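Local coordinates for protein KLLA0C04147p (Kluyveromyces lactis, PDB 5H2D) that binds ergosterol through its OSBP-related (ORD) domain, the part of Osh1 present here, and probably transfers sterols between membranes, at residues Arg380-Ser383 with Val384-Arg388; Ser44-Ser47 with Val48-Met52; Lys421-Asp425 with His426-Asp430. All coordinates share one frame; numbering follows the deposited sequence.

Contact 1 (Arg380-Ser383 with Val384-Arg388); sequences RQRS and VRKKR. With SO4 (sulfate ion), chain E.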
ATOM      1  N   ARG A 380      25.217   6.111   9.438  1.00 18.10           N
ATOM      2  CA  ARG A 380      24.791   7.295  10.178  1.00 19.97           C
ATOM      3  C   ARG A 380      23.572   6.995  11.034  1.00 20.71           C
ATOM      4  O   ARG A 380      23.488   7.439  12.184  1.00 19.47           O
ATOM      5  CB  ARG A 380      24.503   8.457   9.228  1.00 22.77           C
ATOM      6  CG  ARG A 380      24.063   9.710   9.966  1.00 27.71           C
ATOM      7  CD  ARG A 380      24.541  10.962   9.266  1.00 34.48           C
ATOM      8  NE  ARG A 380      23.661  11.340   8.172  1.00 36.75           N
ATOM      9  CZ  ARG A 380      23.047  12.515   8.077  1.00 32.56           C
ATOM     10  NH1 ARG A 380      23.222  13.445   9.006  1.00 34.93           N
ATOM     11  NH2 ARG A 380      22.264  12.761   7.041  1.00 30.07           N
ATOM     12  N   GLN A 381      22.617   6.236  10.488  1.00 14.48           N
ATOM     13  CA  GLN A 381      21.443   5.836  11.255  1.00 16.70           C
ATOM     14  C   GLN A 381      21.843   5.088  12.517  1.00 19.97           C
ATOM     15  O   GLN A 381      21.328   5.360  13.608  1.00 19.50           O
ATOM     16  CB  GLN A 381      20.532   4.974  10.379  1.00 16.80           C
ATOM     17  CG  GLN A 381      19.382   4.318  11.114  1.00 17.30           C
ATOM     18  CD  GLN A 381      18.329   3.840  10.154  1.00 19.31           C
ATOM     19  OE1 GLN A 381      17.361   4.554   9.888  1.00 20.08           O
ATOM     20  NE2 GLN A 381      18.530   2.652   9.585  1.00 16.11           N
ATOM     21  N   ARG A 382      22.767   4.132  12.387  1.00 18.28           N
ATOM     22  CA  ARG A 382      23.190   3.365  13.554  1.00 19.29           C
ATOM     23  C   ARG A 382      23.889   4.260  14.567  1.00 19.49           C
ATOM     24  O   ARG A 382      23.675   4.126  15.778  1.00 20.85           O
ATOM     25  CB  ARG A 382      24.102   2.213  13.123  1.00 23.85           C
ATOM     26  CG  ARG A 382      24.749   1.473  14.289  1.00 30.61           C
ATOM     27  CD  ARG A 382      25.727   0.409  13.808  1.00 36.74           C
ATOM     28  NE  ARG A 382      26.430  -0.222  14.926  1.00 42.76           N
ATOM     29  CZ  ARG A 382      27.456   0.325  15.575  1.00 43.19           C
ATOM     30  NH1 ARG A 382      27.907   1.524  15.228  1.00 42.40           N
ATOM     31  NH2 ARG A 382      28.033  -0.323  16.578  1.00 47.19           N
ATOM     32  N   SER A 383      24.721   5.192  14.094  1.00 18.27           N
ATOM     33  CA  SER A 383      25.456   6.035  15.035  1.00 23.29           C
ATOM     34  C   SER A 383      24.514   6.976  15.776  1.00 24.18           C
ATOM     35  O   SER A 383      24.699   7.232  16.971  1.00 21.80           O
ATOM     36  CB  SER A 383      26.553   6.817  14.313  1.00 23.48           C
ATOM     37  OG  SER A 383      26.013   7.797  13.451  1.00 31.97           O
ATOM     38  N   VAL A 384      23.491   7.485  15.089  1.00 20.17           N
ATOM     39  CA  VAL A 384      22.506   8.346  15.744  1.00 19.53           C
ATOM     40  C   VAL A 384      21.728   7.564  16.799  1.00 23.40           C
ATOM     41  O   VAL A 384      21.445   8.079  17.888  1.00 23.01           O
ATOM     42  CB  VAL A 384      21.577   8.985  14.695  1.00 21.79           C
ATOM     43  CG1 VAL A 384      20.415   9.681  15.365  1.00 29.32           C
ATOM     44  CG2 VAL A 384      22.360   9.973  13.838  1.00 23.57           C
ATOM     45  N   ARG A 385      21.369   6.311  16.500  1.00 20.52           N
ATOM     46  CA  ARG A 385      20.701   5.482  17.499  1.00 21.03           C
ATOM     47  C   ARG A 385      21.588   5.271  18.721  1.00 25.73           C
ATOM     48  O   ARG A 385      21.113   5.351  19.859  1.00 25.12           O
ATOM     49  CB  ARG A 385      20.294   4.135  16.904  1.00 21.67           C
ATOM     50  CG  ARG A 385      19.775   3.150  17.947  1.00 27.35           C
ATOM     51  CD  ARG A 385      19.492   1.786  17.348  1.00 29.55           C
ATOM     52  NE  ARG A 385      20.682   1.208  16.730  1.00 29.13           N
ATOM     53  CZ  ARG A 385      21.610   0.512  17.382  1.00 37.25           C
ATOM     54  NH1 ARG A 385      21.497   0.298  18.687  1.00 40.85           N
ATOM     55  NH2 ARG A 385      22.654   0.026  16.725  1.00 37.60           N
ATOM     56  N   LYS A 386      22.879   5.000  18.508  1.00 21.00           N
ATOM     57  CA  LYS A 386      23.756   4.750  19.649  1.00 24.25           C
ATOM     58  C   LYS A 386      23.925   5.998  20.504  1.00 25.68           C
ATOM     59  O   LYS A 386      24.003   5.906  21.735  1.00 26.80           O
ATOM     60  CB  LYS A 386      25.111   4.222  19.174  1.00 27.44           C
ATOM     61  CG  LYS A 386      25.045   2.790  18.663  1.00 34.27           C
ATOM     62  CD  LYS A 386      26.402   2.096  18.707  1.00 43.44           C
ATOM     63  CE  LYS A 386      26.811   1.766  20.140  1.00 45.34           C
ATOM     64  NZ  LYS A 386      28.080   0.988  20.198  1.00 45.64           N
ATOM     65  N   LYS A 387      23.972   7.176  19.880  1.00 22.95           N
ATOM     66  CA  LYS A 387      24.054   8.408  20.656  1.00 25.58           C
ATOM     67  C   LYS A 387      22.782   8.630  21.467  1.00 28.86           C
ATOM     68  O   LYS A 387      22.846   9.031  22.635  1.00 25.59           O
ATOM     69  CB  LYS A 387      24.318   9.604  19.740  1.00 28.82           C
ATOM     70  CG  LYS A 387      25.721   9.660  19.149  1.00 30.86           C
ATOM     71  CD  LYS A 387      25.973  11.024  18.515  1.00 36.12           C
ATOM     72  CE  LYS A 387      25.823  12.136  19.550  1.00 42.70           C
ATOM     73  NZ  LYS A 387      25.564  13.473  18.936  1.00 44.05           N
ATOM     74  N   ARG A 388      21.618   8.371  20.868  1.00 21.95           N
ATOM     75  CA  ARG A 388      20.370   8.493  21.612  1.00 23.54           C
ATOM     76  C   ARG A 388      20.382   7.589  22.836  1.00 26.56           C
ATOM     77  O   ARG A 388      19.983   7.998  23.935  1.00 24.96           O
ATOM     78  CB  ARG A 388      19.182   8.150  20.714  1.00 24.47           C
ATOM     79  CG  ARG A 388      18.653   9.313  19.906  1.00 25.97           C
ATOM     80  CD  ARG A 388      17.257   8.991  19.400  1.00 27.40           C
ATOM     81  NE  ARG A 388      17.269   7.789  18.581  1.00 28.78           N
ATOM     82  CZ  ARG A 388      17.443   7.798  17.261  1.00 23.11           C
ATOM     83  NH1 ARG A 388      17.596   8.952  16.615  1.00 26.10           N
ATOM     84  NH2 ARG A 388      17.442   6.660  16.593  1.00 22.60           N
TER
HETATM   85  S   SO4 E1304      25.311  -2.127  18.387  1.00 56.46           S
HETATM   86  O1  SO4 E1304      26.519  -1.306  18.296  1.00 52.49           O
HETATM   87  O2  SO4 E1304      24.360  -1.710  17.359  1.00 52.36           O
HETATM   88  O3  SO4 E1304      25.650  -3.535  18.190  1.00 54.83           O
HETATM   89  O4  SO4 E1304      24.708  -1.958  19.706  1.00 56.92           O
HETATM   90  O   HOH W   1      18.520   6.078  14.081  1.00 19.14           O

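Contact 2 (Ser44-Ser47 with Val48-Met52); sequences SLWS and VLKSM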
ATOM      1  N   SER A  44      20.499 -17.245  -9.213  1.00 18.59           N
ATOM      2  CA  SER A  44      19.493 -18.131  -8.644  1.00 15.31           C
ATOM      3  C   SER A  44      19.159 -17.714  -7.210  1.00 15.38           C
ATOM      4  O   SER A  44      20.058 -17.498  -6.393  1.00 16.87           O
ATOM      5  CB  SER A  44      20.002 -19.576  -8.694  1.00 22.30           C
ATOM      6  OG  SER A  44      19.742 -20.293  -7.507  1.00 20.74           O
ATOM      7  N   LEU A  45      17.863 -17.578  -6.906  1.00 14.74           N
ATOM      8  CA  LEU A  45      17.468 -17.155  -5.561  1.00 11.21           C
ATOM      9  C   LEU A  45      17.886 -18.179  -4.515  1.00 14.69           C
ATOM     10  O   LEU A  45      18.367 -17.817  -3.433  1.00 13.99           O
ATOM     11  CB  LEU A  45      15.953 -16.920  -5.503  1.00 13.46           C
ATOM     12  CG  LEU A  45      15.420 -16.367  -4.173  1.00 13.58           C
ATOM     13  CD1 LEU A  45      16.194 -15.120  -3.771  1.00 12.83           C
ATOM     14  CD2 LEU A  45      13.918 -16.051  -4.272  1.00 14.18           C
ATOM     15  N   TRP A  46      17.696 -19.464  -4.813  1.00 14.71           N
ATOM     16  CA  TRP A  46      18.152 -20.497  -3.892  1.00 15.54           C
ATOM     17  C   TRP A  46      19.644 -20.365  -3.594  1.00 15.56           C
ATOM     18  O   TRP A  46      20.057 -20.480  -2.434  1.00 16.26           O
ATOM     19  CB  TRP A  46      17.824 -21.878  -4.457  1.00 15.60           C
ATOM     20  CG  TRP A  46      18.423 -22.965  -3.623  1.00 18.99           C
ATOM     21  CD1 TRP A  46      19.487 -23.761  -3.952  1.00 19.12           C
ATOM     22  CD2 TRP A  46      18.034 -23.336  -2.301  1.00 22.21           C
ATOM     23  NE1 TRP A  46      19.760 -24.627  -2.919  1.00 22.34           N
ATOM     24  CE2 TRP A  46      18.883 -24.385  -1.895  1.00 23.78           C
ATOM     25  CE3 TRP A  46      17.041 -22.896  -1.424  1.00 25.05           C
ATOM     26  CZ2 TRP A  46      18.775 -24.991  -0.645  1.00 26.83           C
ATOM     27  CZ3 TRP A  46      16.933 -23.500  -0.187  1.00 27.06           C
ATOM     28  CH2 TRP A  46      17.790 -24.542   0.187  1.00 27.98           C
ATOM     29  N   SER A  47      20.475 -20.119  -4.618  1.00 14.17           N
ATOM     30  CA  SER A  47      21.916 -20.020  -4.386  1.00 15.65           C
ATOM     31  C   SER A  47      22.243 -18.940  -3.370  1.00 18.01           C
ATOM     32  O   SER A  47      23.241 -19.050  -2.641  1.00 19.41           O
ATOM     33  CB  SER A  47      22.669 -19.760  -5.699  1.00 19.91           C
ATOM     34  OG  SER A  47      22.644 -18.395  -6.094  1.00 19.46           O
ATOM     35  N   VAL A  48      21.402 -17.904  -3.300  1.00 15.97           N
ATOM     36  CA  VAL A  48      21.599 -16.800  -2.371  1.00 17.13           C
ATOM     37  C   VAL A  48      21.060 -17.161  -0.995  1.00 16.45           C
ATOM     38  O   VAL A  48      21.740 -16.991   0.026  1.00 22.15           O
ATOM     39  CB  VAL A  48      20.913 -15.533  -2.925  1.00 15.52           C
ATOM     40  CG1 VAL A  48      20.932 -14.413  -1.892  1.00 17.79           C
ATOM     41  CG2 VAL A  48      21.567 -15.082  -4.224  1.00 18.43           C
ATOM     42  N   LEU A  49      19.838 -17.689  -0.945  1.00 15.43           N
ATOM     43  CA  LEU A  49      19.151 -17.872   0.326  1.00 15.29           C
ATOM     44  C   LEU A  49      19.573 -19.131   1.072  1.00 18.75           C
ATOM     45  O   LEU A  49      19.294 -19.229   2.268  1.00 19.14           O
ATOM     46  CB  LEU A  49      17.636 -17.903   0.121  1.00 15.65           C
ATOM     47  CG  LEU A  49      16.968 -16.639  -0.447  1.00 15.45           C
ATOM     48  CD1 LEU A  49      15.468 -16.851  -0.570  1.00 14.07           C
ATOM     49  CD2 LEU A  49      17.275 -15.424   0.424  1.00 15.31           C
ATOM     50  N   LYS A  50      20.219 -20.094   0.407  1.00 20.59           N
ATOM     51  CA  LYS A  50      20.540 -21.345   1.092  1.00 23.31           C
ATOM     52  C   LYS A  50      21.453 -21.121   2.290  1.00 23.67           C
ATOM     53  O   LYS A  50      21.468 -21.942   3.215  1.00 27.12           O
ATOM     54  CB  LYS A  50      21.190 -22.338   0.126  1.00 21.59           C
ATOM     55  CG  LYS A  50      22.594 -21.977  -0.317  1.00 25.13           C
ATOM     56  CD  LYS A  50      23.100 -22.961  -1.375  1.00 22.93           C
ATOM     57  CE  LYS A  50      24.445 -22.526  -1.921  1.00 28.09           C
ATOM     58  NZ  LYS A  50      24.882 -23.360  -3.067  1.00 36.18           N
ATOM     59  N   SER A  51      22.237 -20.048   2.279  1.00 22.21           N
ATOM     60  CA  SER A  51      23.173 -19.740   3.355  1.00 25.66           C
ATOM     61  C   SER A  51      22.568 -18.828   4.418  1.00 28.75           C
ATOM     62  O   SER A  51      23.289 -18.384   5.318  1.00 28.15           O
ATOM     63  CB  SER A  51      24.448 -19.101   2.785  1.00 29.05           C
ATOM     64  OG  SER A  51      24.223 -17.779   2.308  1.00 27.68           O
ATOM     65  N   MET A  52      21.266 -18.552   4.347  1.00 26.12           N
ATOM     66  CA  MET A  52      20.637 -17.596   5.257  1.00 28.84           C
ATOM     67  C   MET A  52      19.294 -18.119   5.738  1.00 23.40           C
ATOM     68  O   MET A  52      18.331 -17.365   5.909  1.00 25.57           O
ATOM     69  CB  MET A  52      20.501 -16.226   4.595  1.00 25.80           C
ATOM     70  CG  MET A  52      21.852 -15.618   4.253  1.00 27.66           C
ATOM     71  SD  MET A  52      21.761 -13.982   3.521  1.00 30.29           S
ATOM     72  CE  MET A  52      20.827 -14.364   2.039  1.00 21.87           C
TER

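Contact 3 (Lys421-Asp425 with His426-Asp430); sequences KQRRD and HKLAD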
ATOM      1  N   LYS A 421       0.284  21.567   6.036  1.00 16.87           N
ATOM      2  CA  LYS A 421       0.313  23.006   6.304  1.00 16.46           C
ATOM      3  C   LYS A 421       1.743  23.515   6.397  1.00 17.66           C
ATOM      4  O   LYS A 421       2.084  24.551   5.807  1.00 17.42           O
ATOM      5  CB  LYS A 421      -0.452  23.314   7.589  1.00 19.42           C
ATOM      6  CG  LYS A 421      -1.870  22.799   7.579  1.00 22.05           C
ATOM      7  CD  LYS A 421      -2.677  23.298   8.768  1.00 26.79           C
ATOM      8  CE  LYS A 421      -2.044  22.913  10.080  1.00 26.97           C
ATOM      9  NZ  LYS A 421      -2.941  23.233  11.231  1.00 30.70           N
ATOM     10  N   GLN A 422       2.603  22.810   7.132  1.00 16.80           N
ATOM     11  CA  GLN A 422       3.991  23.248   7.227  1.00 15.95           C
ATOM     12  C   GLN A 422       4.677  23.175   5.874  1.00 16.80           C
ATOM     13  O   GLN A 422       5.536  24.005   5.571  1.00 19.70           O
ATOM     14  CB  GLN A 422       4.745  22.418   8.265  1.00 21.96           C
ATOM     15  CG  GLN A 422       4.131  22.499   9.649  1.00 23.73           C
ATOM     16  CD  GLN A 422       5.056  21.988  10.735  1.00 32.26           C
ATOM     17  OE1 GLN A 422       6.244  21.757  10.502  1.00 32.99           O
ATOM     18  NE2 GLN A 422       4.515  21.814  11.937  1.00 37.94           N
ATOM     19  N   ARG A 423       4.306  22.193   5.053  1.00 16.20           N
ATOM     20  CA  ARG A 423       4.820  22.115   3.689  1.00 16.40           C
ATOM     21  C   ARG A 423       4.360  23.312   2.860  1.00 15.67           C
ATOM     22  O   ARG A 423       5.159  23.943   2.155  1.00 17.60           O
ATOM     23  CB  ARG A 423       4.354  20.796   3.072  1.00 15.16           C
ATOM     24  CG  ARG A 423       4.724  20.545   1.614  1.00 14.62           C
ATOM     25  CD  ARG A 423       3.906  19.361   1.129  1.00 12.72           C
ATOM     26  NE  ARG A 423       4.253  18.904  -0.215  1.00 13.32           N
ATOM     27  CZ  ARG A 423       3.771  19.425  -1.338  1.00 15.10           C
ATOM     28  NH1 ARG A 423       2.932  20.449  -1.289  1.00 16.17           N
ATOM     29  NH2 ARG A 423       4.126  18.925  -2.506  1.00 13.92           N
ATOM     30  N   ARG A 424       3.062  23.610   2.913  1.00 14.99           N
ATOM     31  CA  ARG A 424       2.507  24.791   2.256  1.00 16.75           C
ATOM     32  C   ARG A 424       3.284  26.054   2.610  1.00 19.67           C
ATOM     33  O   ARG A 424       3.517  26.917   1.748  1.00 17.58           O
ATOM     34  CB  ARG A 424       1.035  24.932   2.655  1.00 17.28           C
ATOM     35  CG  ARG A 424       0.309  26.135   2.074  1.00 17.16           C
ATOM     36  CD  ARG A 424      -0.964  26.421   2.868  1.00 16.30           C
ATOM     37  NE  ARG A 424      -0.646  26.739   4.255  1.00 18.57           N
ATOM     38  CZ  ARG A 424      -1.462  26.545   5.287  1.00 18.38           C
ATOM     39  NH1 ARG A 424      -2.673  26.026   5.108  1.00 21.61           N
ATOM     40  NH2 ARG A 424      -1.055  26.855   6.507  1.00 20.42           N
ATOM     41  N   ASP A 425       3.688  26.185   3.872  1.00 17.12           N
ATOM     42  CA  ASP A 425       4.309  27.406   4.364  1.00 17.05           C
ATOM     43  C   ASP A 425       5.828  27.356   4.306  1.00 18.32           C
ATOM     44  O   ASP A 425       6.486  28.219   4.899  1.00 21.04           O
ATOM     45  CB  ASP A 425       3.836  27.687   5.792  1.00 19.09           C
ATOM     46  CG  ASP A 425       2.341  27.944   5.868  1.00 16.61           C
ATOM     47  OD1 ASP A 425       1.728  28.267   4.826  1.00 20.38           O
ATOM     48  OD2 ASP A 425       1.773  27.809   6.969  1.00 22.71           O
ATOM     49  N   HIS A 426       6.398  26.361   3.617  1.00 16.36           N
ATOM     50  CA  HIS A 426       7.836  26.292   3.366  1.00 15.59           C
ATOM     51  C   HIS A 426       8.633  26.180   4.659  1.00 18.61           C
ATOM     52  O   HIS A 426       9.698  26.791   4.812  1.00 20.58           O
ATOM     53  CB  HIS A 426       8.294  27.498   2.539  1.00 19.13           C
ATOM     54  CG  HIS A 426       7.497  27.680   1.288  1.00 21.18           C
ATOM     55  ND1 HIS A 426       6.576  28.693   1.130  1.00 24.76           N
ATOM     56  CD2 HIS A 426       7.441  26.938   0.157  1.00 20.81           C
ATOM     57  CE1 HIS A 426       6.008  28.584  -0.057  1.00 23.35           C
ATOM     58  NE2 HIS A 426       6.515  27.527  -0.667  1.00 25.47           N
ATOM     59  N   LYS A 427       8.126  25.371   5.596  1.00 17.38           N
ATOM     60  CA  LYS A 427       8.721  25.243   6.920  1.00 18.85           C
ATOM     61  C   LYS A 427       9.405  23.895   7.137  1.00 20.56           C
ATOM     62  O   LYS A 427       9.655  23.515   8.282  1.00 23.00           O
ATOM     63  CB  LYS A 427       7.660  25.465   7.998  1.00 20.91           C
ATOM     64  CG  LYS A 427       7.119  26.888   8.052  1.00 24.78           C
ATOM     65  CD  LYS A 427       8.218  27.852   8.449  1.00 30.40           C
ATOM     66  CE  LYS A 427       7.679  29.245   8.748  1.00 36.44           C
ATOM     67  NZ  LYS A 427       8.762  30.149   9.242  1.00 44.17           N
ATOM     68  N   LEU A 428       9.736  23.172   6.069  1.00 19.50           N
ATOM     69  CA  LEU A 428      10.252  21.813   6.216  1.00 20.23           C
ATOM     70  C   LEU A 428      11.769  21.702   6.086  1.00 24.20           C
ATOM     71  O   LEU A 428      12.315  20.616   6.322  1.00 21.32           O
ATOM     72  CB  LEU A 428       9.592  20.890   5.185  1.00 17.00           C
ATOM     73  CG  LEU A 428       8.077  20.730   5.266  1.00 16.35           C
ATOM     74  CD1 LEU A 428       7.599  19.769   4.188  1.00 16.36           C
ATOM     75  CD2 LEU A 428       7.695  20.226   6.659  1.00 16.88           C
ATOM     76  N   ALA A 429      12.472  22.789   5.759  1.00 20.15           N
ATOM     77  CA  ALA A 429      13.865  22.662   5.332  1.00 27.17           C
ATOM     78  C   ALA A 429      14.748  22.005   6.385  1.00 30.01           C
ATOM     79  O   ALA A 429      15.765  21.391   6.039  1.00 32.47           O
ATOM     80  CB  ALA A 429      14.425  24.031   4.954  1.00 30.14           C
ATOM     81  N   ASP A 430      14.401  22.116   7.665  1.00 27.68           N
ATOM     82  CA  ASP A 430      15.201  21.495   8.713  1.00 34.40           C
ATOM     83  C   ASP A 430      14.445  20.385   9.441  1.00 31.43           C
ATOM     84  O   ASP A 430      14.757  20.063  10.591  1.00 34.52           O
ATOM     85  CB  ASP A 430      15.703  22.548   9.701  1.00 39.73           C
ATOM     86  CG  ASP A 430      17.161  22.924   9.459  1.00 46.92           C
ATOM     87  OD1 ASP A 430      17.936  22.054   9.008  1.00 46.63           O
ATOM     88  OD2 ASP A 430      17.533  24.089   9.722  1.00 50.36           O
TER

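Contact 1 (Arg380-Ser383 with Val384-Arg388)
Arg380 and Val384 meet one turn apart within helix 367-390: Val384 N donates to Arg380 O at 2.9 Å, and Val384 CG2 lies against that same oxygen. Arg380 NH2 turns to the C-terminus, with a salt bridge to Asp433 and a hydrogen bond to Phe435 O. Gln381 O takes the amide of Arg385 and a water that bridges to Arg388 NH2, while Gln381 OE1 accepts from Leu125 N. With Arg382 CG anti to the backbone N (chi1 172°) and the chain extended, the guanidinium arrives beside Lys386, whose CD lies over one face, 3.6 Å from Arg382 NH2. The guanidinium planes of Arg382 and Arg385 stand 81° apart. Both groups point at one sulfate: Arg385 NH2 donates to O2 at 2.5 Å, Lys386 NZ bonds weakly to O1, and the very short, bent approach of Arg382 NH2 to O1 is of doubtful geometry. Ser383 OG donates to Arg380 O at 2.8 Å, a second grip on that oxygen; chi1 of 69° swings the hydroxyl back toward the preceding turn. Three cationic side chains thus form a surface anion site whose charge the sulfate, probably from the crystallisation liquor, should offset.

Contact 2 (Ser44-Ser47 with Val48-Met52)
Trp46 and Lys50 pack one turn apart on the short helix 45-49, whose start is marked by an N-cap at Ser44. The Lys50 CB methylene sits over one face of the indole in a CH-pi contact, 3.8 Å from the centroid of the six-membered ring and 20° off its normal. The two side chains cross at about a right angle, and Lys50 CD comes to 4.0 Å from Trp46 NE1. With chi1 at 70°, Lys50 CG lies between the backbone N and the carbonyl carbon, and the extended chain beyond it carries CE toward Ser47 O.

On the buried side Leu45 meets Leu49: Leu49 CD1 is 3.6 Å from Leu45 CG and also packs against Leu45 CD1. Leu45 touches the bound ergosterol and Phe66, whereas Leu49 rests on Met60 and, together with Trp46, on Phe173 of strand 161-173. This places the leucine pair beside the sterol pocket of the ORD domain, with Leu49 backing the residue that touches the ligand.

The backbone holds these pairs in step. Leu49 N donates to Leu45 O at 2.9 Å with an N-H...O angle of 159°, and Lys50 N reaches Trp46 O at the same separation. A type I turn from Leu49 to Met52 follows, closed by Met52 N to Leu49 O. Val48 N has two weak bonds, to Ser44 O and Leu45 O, and Val48 CG2 lies near the former. The cap bond runs from Ser47 N to Ser44 OG at 3.0 Å, while Ser47 OG donates back to Ser44 O at 2.8 Å.

Contact 3 (Lys421-Asp425 with His426-Asp430)
Gln422 O accepts from Lys427 N at 2.9 Å and Arg423 O from His426 N at 3.1 Å, two backbone bonds that turn the chain out of helix 419-424, the second with its donor well above the carbonyl plane of Arg423, 67° out of it.

Leu428 folds back against the last turn. Its CD1 touches Arg423 CB at 3.6 Å, and its CD2 lies 4.0 Å from Gln422 CB, so its two methyls touch neighbouring helix residues, one each. Arg423 offers only its aliphatic base to this apolar contact. Its chain runs straight out from CG to NE, which takes the guanidinium on to a salt bridge with Glu130 and a hydrogen bond to Leu23 O.

The pattern is a Schellman motif, with His426 as the C-prime residue; its positive phi of 62° reverses the chain sharply enough for the 6→1 bond from Lys427 N to Gln422 O to close. Lys427 CB then rests near Gln422 O, and its CG approaches Asp425 O, while the rest of the chain leads away.

Around the turn, the His426 ring lies over the backbone, with Arg424 O above one face. The ring also meets Trp347, their planes inclined at about 30°. Arg424 holds the carboxylate of Asp425 side-on through NE and NH2: NE to OD1 is 2.9 Å and NH2 to OD2 is 3.0 Å. Both oxygens lie close to the guanidinium plane, yet NE meets OD1 from above the carboxylate plane. Arg424 NH1 donates in turn to Glu18 O, tying the helix end to the N-terminal region.

How the contacts relate
All three contacts are local, but they sample different parts of a helix: contact 2 its capped start, contact 1 the body of a long helix, contact 3 a Schellman ending. Contact 1 has no buried residue among those that touch; three of its cationic side chains meet a sulfate. Contacts 2 and 3 are partly buried, each with an apolar leucine contact, but only contact 2 reaches the ergosterol. Contact 3 has one salt bridge within the helix end and one, from Arg423, that reaches Glu130. No two share a helix, and none touch: nearest atoms are about 10 Å apart for contacts 1 and 3 and about 35 Å for contacts 2 and 3.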